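PDB 5NF4: minor fimbrium tip subunit Mfa3 from Porphyromonas gingivalis ATCC 33277, which forms part of the tip of the minor fimbriae, filamentous pili that mediate biofilm formation and adhesion to host cells and other oral bacteria. Local coordinates for residues A[210-222]-A[230-242]. Numbering follows the deposited sequence.
Sequences LQKIELCNANVHY and EPIQFYGPVELRR
Leu215 and Val238 form a hydrogen-bonded antiparallel pair, Leu215 N giving to Val238 O (2.8 Å) and Val238 N to Leu215 O (2.9 Å). Leu240 N adds a bond to Ile213 O. Past Cys216, where both segments are loop, the direct bonds give way to two waters: one accepts from Ala218 N and lies close to Leu215 O and Gly236 O, the other links Asn217 N to Tyr235 O. Direct pairing resumes where Tyr235 N meets Ala218 O (2.8 Å) and Val220 N reaches Gln233 O from above the carbonyl plane.

Among apolar groups, Leu240 forks over strand 210-216: CD1 presses on Ile213 CG2 at a tight 3.5 Å, while CD2 packs on Leu215 CB (3.9 Å). On the other face, the Glu214 side chain runs alongside Pro237.

At the far end the Asn219 amide crosses the Pro231 ring. With CG anti to the backbone N (chi1 -168°), its OD1 accepts from His221 N in an Asx turn and from a water that also binds Gln233 N. The Gln233 amide lies nearly coplanar with the His221 ring (8°), OE1 at its edge, 3.1 Å from CE1.

Strand 210-216 runs between antiparallel neighbours 238-242, itself paired with 248-254, and 277-282, where Gln211 and Lys212 both face Thr281 in a classic bulge; Ile213 and Leu240 pack on Val201 and Leu199 of strand 180-205, and Tyr150 stacks on Tyr235.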
loop_
_atom_site.group_PDB
_atom_site.type_symbol
_atom_site.label_atom_id
_atom_site.label_comp_id
_atom_site.label_asym_id
_atom_site.label_seq_id
_atom_site.Cartn_x
_atom_site.Cartn_y
_atom_site.Cartn_z
ATOM N N LEU A 210 -19.049 15.674 15.895
ATOM C CA LEU A 210 -18.154 15.607 14.742
ATOM C C LEU A 210 -18.829 16.154 13.504
ATOM O O LEU A 210 -19.943 15.767 13.190
ATOM C CB LEU A 210 -17.700 14.164 14.479
ATOM C CG LEU A 210 -16.777 13.903 13.279
ATOM C CD1 LEU A 210 -15.397 14.538 13.484
ATOM C CD2 LEU A 210 -16.634 12.396 13.012
ATOM N N GLN A 211 -18.145 17.049 12.801
ATOM C CA GLN A 211 -18.667 17.583 11.550
ATOM C C GLN A 211 -17.998 16.879 10.378
ATOM O O GLN A 211 -18.654 16.473 9.428
ATOM C CB GLN A 211 -18.433 19.085 11.466
ATOM C CG GLN A 211 -18.898 19.706 10.177
ATOM C CD GLN A 211 -18.507 21.161 10.084
ATOM O OE1 GLN A 211 -18.771 21.948 10.995
ATOM N NE2 GLN A 211 -17.851 21.525 8.986
ATOM N N LYS A 212 -16.684 16.731 10.442
ATOM C CA LYS A 212 -15.996 15.986 9.399
ATOM C C LYS A 212 -14.570 15.642 9.724
ATOM O O LYS A 212 -13.968 16.196 10.646
ATOM C CB LYS A 212 -16.006 16.752 8.081
ATOM C CG LYS A 212 -15.198 18.003 8.083
ATOM C CD LYS A 212 -15.147 18.535 6.656
ATOM C CE LYS A 212 -14.612 19.927 6.576
ATOM N NZ LYS A 212 -14.608 20.410 5.168
ATOM N N ILE A 213 -14.042 14.739 8.904
ATOM C CA ILE A 213 -12.691 14.244 9.017
ATOM C C ILE A 213 -12.043 14.284 7.645
ATOM O O ILE A 213 -12.614 13.791 6.677
ATOM C CB ILE A 213 -12.622 12.787 9.523
ATOM C CG1 ILE A 213 -13.497 12.575 10.750
ATOM C CG2 ILE A 213 -11.149 12.401 9.778
ATOM C CD1 ILE A 213 -13.482 11.130 11.250
ATOM N N GLU A 214 -10.848 14.851 7.579
ATOM C CA GLU A 214 -10.100 14.979 6.335
ATOM C C GLU A 214 -8.693 14.440 6.485
ATOM O O GLU A 214 -8.015 14.744 7.458
ATOM C CB GLU A 214 -9.979 16.442 5.904
ATOM C CG GLU A 214 -11.269 17.105 5.520
ATOM C CD GLU A 214 -11.136 18.619 5.463
ATOM O OE1 GLU A 214 -10.998 19.246 6.541
ATOM O OE2 GLU A 214 -11.164 19.174 4.348
ATOM N N LEU A 215 -8.242 13.712 5.477
ATOM C CA LEU A 215 -6.837 13.333 5.336
ATOM C C LEU A 215 -6.089 14.377 4.520
ATOM O O LEU A 215 -6.488 14.703 3.403
ATOM C CB LEU A 215 -6.732 11.966 4.666
ATOM C CG LEU A 215 -5.340 11.540 4.184
ATOM C CD1 LEU A 215 -4.323 11.387 5.312
ATOM C CD2 LEU A 215 -5.496 10.277 3.404
ATOM N N CYS A 216 -5.009 14.903 5.100
ATOM C CA CYS A 216 -4.246 15.983 4.507
ATOM C C CYS A 216 -2.794 15.565 4.209
ATOM O O CYS A 216 -2.211 14.740 4.939
ATOM C CB CYS A 216 -4.248 17.189 5.433
ATOM S SG CYS A 216 -5.947 17.802 5.728
ATOM N N ASN A 217 -2.231 16.186 3.165
ATOM C CA ASN A 217 -0.846 15.987 2.692
ATOM C C ASN A 217 -0.584 14.585 2.156
ATOM O O ASN A 217 0.556 14.147 2.118
ATOM C CB ASN A 217 0.196 16.275 3.780
ATOM C CG ASN A 217 0.298 17.747 4.152
ATOM O OD1 ASN A 217 -0.252 18.642 3.493
ATOM N ND2 ASN A 217 0.990 17.995 5.251
ATOM N N ALA A 218 -1.620 13.899 1.710
ATOM C CA ALA A 218 -1.390 12.582 1.116
ATOM C C ALA A 218 -0.500 12.710 -0.127
ATOM O O ALA A 218 -0.565 13.659 -0.893
ATOM C CB ALA A 218 -2.715 11.917 0.757
ATOM N N ASN A 219 0.325 11.697 -0.331
ATOM C CA ASN A 219 1.152 11.624 -1.527
ATOM C C ASN A 219 0.287 11.485 -2.773
ATOM O O ASN A 219 -0.661 10.716 -2.785
ATOM C CB ASN A 219 2.088 10.429 -1.373
ATOM C CG ASN A 219 3.213 10.390 -2.410
ATOM O OD1 ASN A 219 3.264 11.155 -3.373
ATOM N ND2 ASN A 219 4.103 9.437 -2.220
ATOM N N VAL A 220 0.630 12.218 -3.832
ATOM C CA VAL A 220 -0.065 12.096 -5.096
ATOM C C VAL A 220 0.226 10.743 -5.752
ATOM O O VAL A 220 -0.606 10.193 -6.451
ATOM C CB VAL A 220 0.395 13.209 -6.055
ATOM C CG1 VAL A 220 0.195 12.879 -7.519
ATOM C CG2 VAL A 220 -0.345 14.451 -5.719
ATOM N N HIS A 221 1.450 10.297 -5.552
ATOM C CA HIS A 221 1.977 9.145 -6.278
ATOM C C HIS A 221 2.159 7.885 -5.472
ATOM O O HIS A 221 2.620 7.908 -4.325
ATOM C CB HIS A 221 3.339 9.465 -6.846
ATOM C CG HIS A 221 3.350 10.556 -7.863
ATOM N ND1 HIS A 221 3.821 11.823 -7.579
ATOM C CD2 HIS A 221 2.935 10.587 -9.152
ATOM C CE1 HIS A 221 3.710 12.574 -8.659
ATOM N NE2 HIS A 221 3.169 11.846 -9.629
ATOM N N TYR A 222 1.877 6.787 -6.159
ATOM C CA TYR A 222 2.307 5.490 -5.697
ATOM C C TYR A 222 3.454 4.980 -6.557
ATOM O O TYR A 222 3.755 5.487 -7.642
ATOM C CB TYR A 222 1.151 4.515 -5.696
ATOM C CG TYR A 222 0.642 4.016 -7.030
ATOM C CD1 TYR A 222 1.177 2.871 -7.628
ATOM C CD2 TYR A 222 -0.401 4.638 -7.668
ATOM C CE1 TYR A 222 0.704 2.421 -8.823
ATOM C CE2 TYR A 222 -0.889 4.189 -8.874
ATOM C CZ TYR A 222 -0.324 3.061 -9.443
ATOM O OH TYR A 222 -0.790 2.580 -10.628
ATOM N N GLU A 230 11.314 11.171 -0.182
ATOM C CA GLU A 230 10.063 11.845 0.133
ATOM C C GLU A 230 9.231 12.135 -1.113
ATOM O O GLU A 230 9.771 12.254 -2.222
ATOM C CB GLU A 230 10.347 13.155 0.857
ATOM C CG GLU A 230 11.001 13.016 2.219
ATOM C CD GLU A 230 11.042 14.316 2.976
ATOM O OE1 GLU A 230 10.843 15.378 2.338
ATOM O OE2 GLU A 230 11.231 14.285 4.207
ATOM N N PRO A 231 7.910 12.305 -0.926
ATOM C CA PRO A 231 7.049 12.657 -2.042
ATOM C C PRO A 231 7.511 13.967 -2.682
ATOM O O PRO A 231 8.083 14.841 -2.012
ATOM C CB PRO A 231 5.662 12.807 -1.391
ATOM C CG PRO A 231 5.750 11.980 -0.126
ATOM C CD PRO A 231 7.165 12.100 0.323
ATOM N N ILE A 232 7.226 14.112 -3.967
ATOM C CA ILE A 232 7.460 15.360 -4.679
ATOM C C ILE A 232 6.182 16.183 -4.820
ATOM O O ILE A 232 6.239 17.413 -4.857
ATOM C CB ILE A 232 8.072 15.114 -6.078
ATOM C CG1 ILE A 232 7.178 14.172 -6.907
ATOM C CG2 ILE A 232 9.499 14.511 -5.904
ATOM C CD1 ILE A 232 7.491 14.133 -8.420
ATOM N N GLN A 233 5.043 15.505 -4.876
ATOM C CA GLN A 233 3.742 16.148 -5.061
ATOM C C GLN A 233 2.652 15.601 -4.149
ATOM O O GLN A 233 2.674 14.448 -3.768
ATOM C CB GLN A 233 3.308 16.045 -6.524
ATOM C CG GLN A 233 4.271 16.832 -7.454
ATOM C CD GLN A 233 3.973 16.676 -8.945
ATOM O OE1 GLN A 233 3.575 15.603 -9.426
ATOM N NE2 GLN A 233 4.139 17.776 -9.683
ATOM N N PHE A 234 1.696 16.472 -3.787
ATOM C CA PHE A 234 0.703 16.153 -2.729
ATOM C C PHE A 234 -0.706 16.380 -3.185
ATOM O O PHE A 234 -0.977 17.340 -3.921
ATOM C CB PHE A 234 0.986 17.009 -1.477
ATOM C CG PHE A 234 2.394 16.860 -0.998
ATOM C CD1 PHE A 234 2.726 15.851 -0.139
ATOM C CD2 PHE A 234 3.395 17.692 -1.480
ATOM C CE1 PHE A 234 4.014 15.679 0.269
ATOM C CE2 PHE A 234 4.699 17.529 -1.079
ATOM C CZ PHE A 234 5.013 16.506 -0.206
ATOM N N TYR A 235 -1.589 15.463 -2.769
ATOM C CA TYR A 235 -3.001 15.503 -3.086
ATOM C C TYR A 235 -3.703 16.508 -2.177
ATOM O O TYR A 235 -3.227 16.792 -1.083
ATOM C CB TYR A 235 -3.625 14.119 -2.916
ATOM C CG TYR A 235 -4.876 13.911 -3.708
ATOM C CD1 TYR A 235 -4.848 13.836 -5.099
ATOM C CD2 TYR A 235 -6.074 13.770 -3.074
ATOM C CE1 TYR A 235 -5.986 13.627 -5.800
ATOM C CE2 TYR A 235 -7.236 13.581 -3.768
ATOM C CZ TYR A 235 -7.184 13.526 -5.138
ATOM O OH TYR A 235 -8.330 13.323 -5.825
ATOM N N GLY A 236 -4.819 17.031 -2.652
ATOM C CA GLY A 236 -5.629 17.949 -1.858
ATOM C C GLY A 236 -6.299 17.182 -0.733
ATOM O O GLY A 236 -6.187 15.977 -0.609
ATOM N N PRO A 237 -7.057 17.889 0.091
ATOM C CA PRO A 237 -7.683 17.250 1.246
ATOM C C PRO A 237 -8.738 16.228 0.829
ATOM O O PRO A 237 -9.514 16.435 -0.093
ATOM C CB PRO A 237 -8.298 18.435 1.997
ATOM C CG PRO A 237 -8.556 19.457 0.913
ATOM C CD PRO A 237 -7.350 19.320 0.002
ATOM N N VAL A 238 -8.704 15.088 1.506
ATOM C CA VAL A 238 -9.620 13.994 1.274
ATOM C C VAL A 238 -10.598 13.826 2.430
ATOM O O VAL A 238 -10.172 13.418 3.508
ATOM C CB VAL A 238 -8.811 12.685 1.118
ATOM C CG1 VAL A 238 -9.732 11.458 0.910
ATOM C CG2 VAL A 238 -7.823 12.819 0.002
ATOM N N GLU A 239 -11.882 14.122 2.227
ATOM C CA GLU A 239 -12.870 13.923 3.273
ATOM C C GLU A 239 -13.069 12.414 3.404
ATOM O O GLU A 239 -13.387 11.750 2.424
ATOM C CB GLU A 239 -14.178 14.648 2.957
ATOM C CG GLU A 239 -15.082 14.715 4.165
ATOM C CD GLU A 239 -16.368 15.480 3.911
ATOM O OE1 GLU A 239 -17.329 15.263 4.671
ATOM O OE2 GLU A 239 -16.416 16.293 2.964
ATOM N N LEU A 240 -12.831 11.862 4.590
ATOM C CA LEU A 240 -12.975 10.409 4.800
ATOM C C LEU A 240 -14.405 9.927 4.646
ATOM O O LEU A 240 -15.350 10.681 4.797
ATOM C CB LEU A 240 -12.458 9.996 6.181
ATOM C CG LEU A 240 -10.994 10.353 6.495
ATOM C CD1 LEU A 240 -10.566 9.652 7.770
ATOM C CD2 LEU A 240 -10.003 10.033 5.363
ATOM N N ARG A 241 -14.561 8.650 4.338
ATOM C CA ARG A 241 -15.878 8.111 4.078
ATOM C C ARG A 241 -16.359 7.306 5.266
ATOM O O ARG A 241 -15.671 6.406 5.756
ATOM C CB ARG A 241 -15.868 7.263 2.803
ATOM C CG ARG A 241 -15.778 8.120 1.543
ATOM C CD ARG A 241 -16.173 7.353 0.294
ATOM N NE ARG A 241 -16.009 8.160 -0.917
ATOM C CZ ARG A 241 -16.156 7.700 -2.158
ATOM N NH1 ARG A 241 -16.480 6.429 -2.370
ATOM N NH2 ARG A 241 -15.978 8.512 -3.193
ATOM N N ARG A 242 -17.544 7.655 5.721
ATOM C CA ARG A 242 -18.174 6.965 6.825
ATOM C C ARG A 242 -18.644 5.605 6.370
ATOM O O ARG A 242 -19.293 5.482 5.343
ATOM C CB ARG A 242 -19.343 7.766 7.361
ATOM C CG ARG A 242 -19.968 7.194 8.624
ATOM C CD ARG A 242 -21.195 7.988 9.076
ATOM N NE ARG A 242 -21.457 7.701 10.477
ATOM C CZ ARG A 242 -21.947 8.566 11.353
ATOM N NH1 ARG A 242 -22.292 9.800 10.980
ATOM N NH2 ARG A 242 -22.096 8.179 12.611
HETATM O O HOH W 1 -4.474 14.617 1.318
HETATM O O HOH W 2 -3.682 17.929 1.334
HETATM O O HOH W 3 4.982 12.423 -5.137
#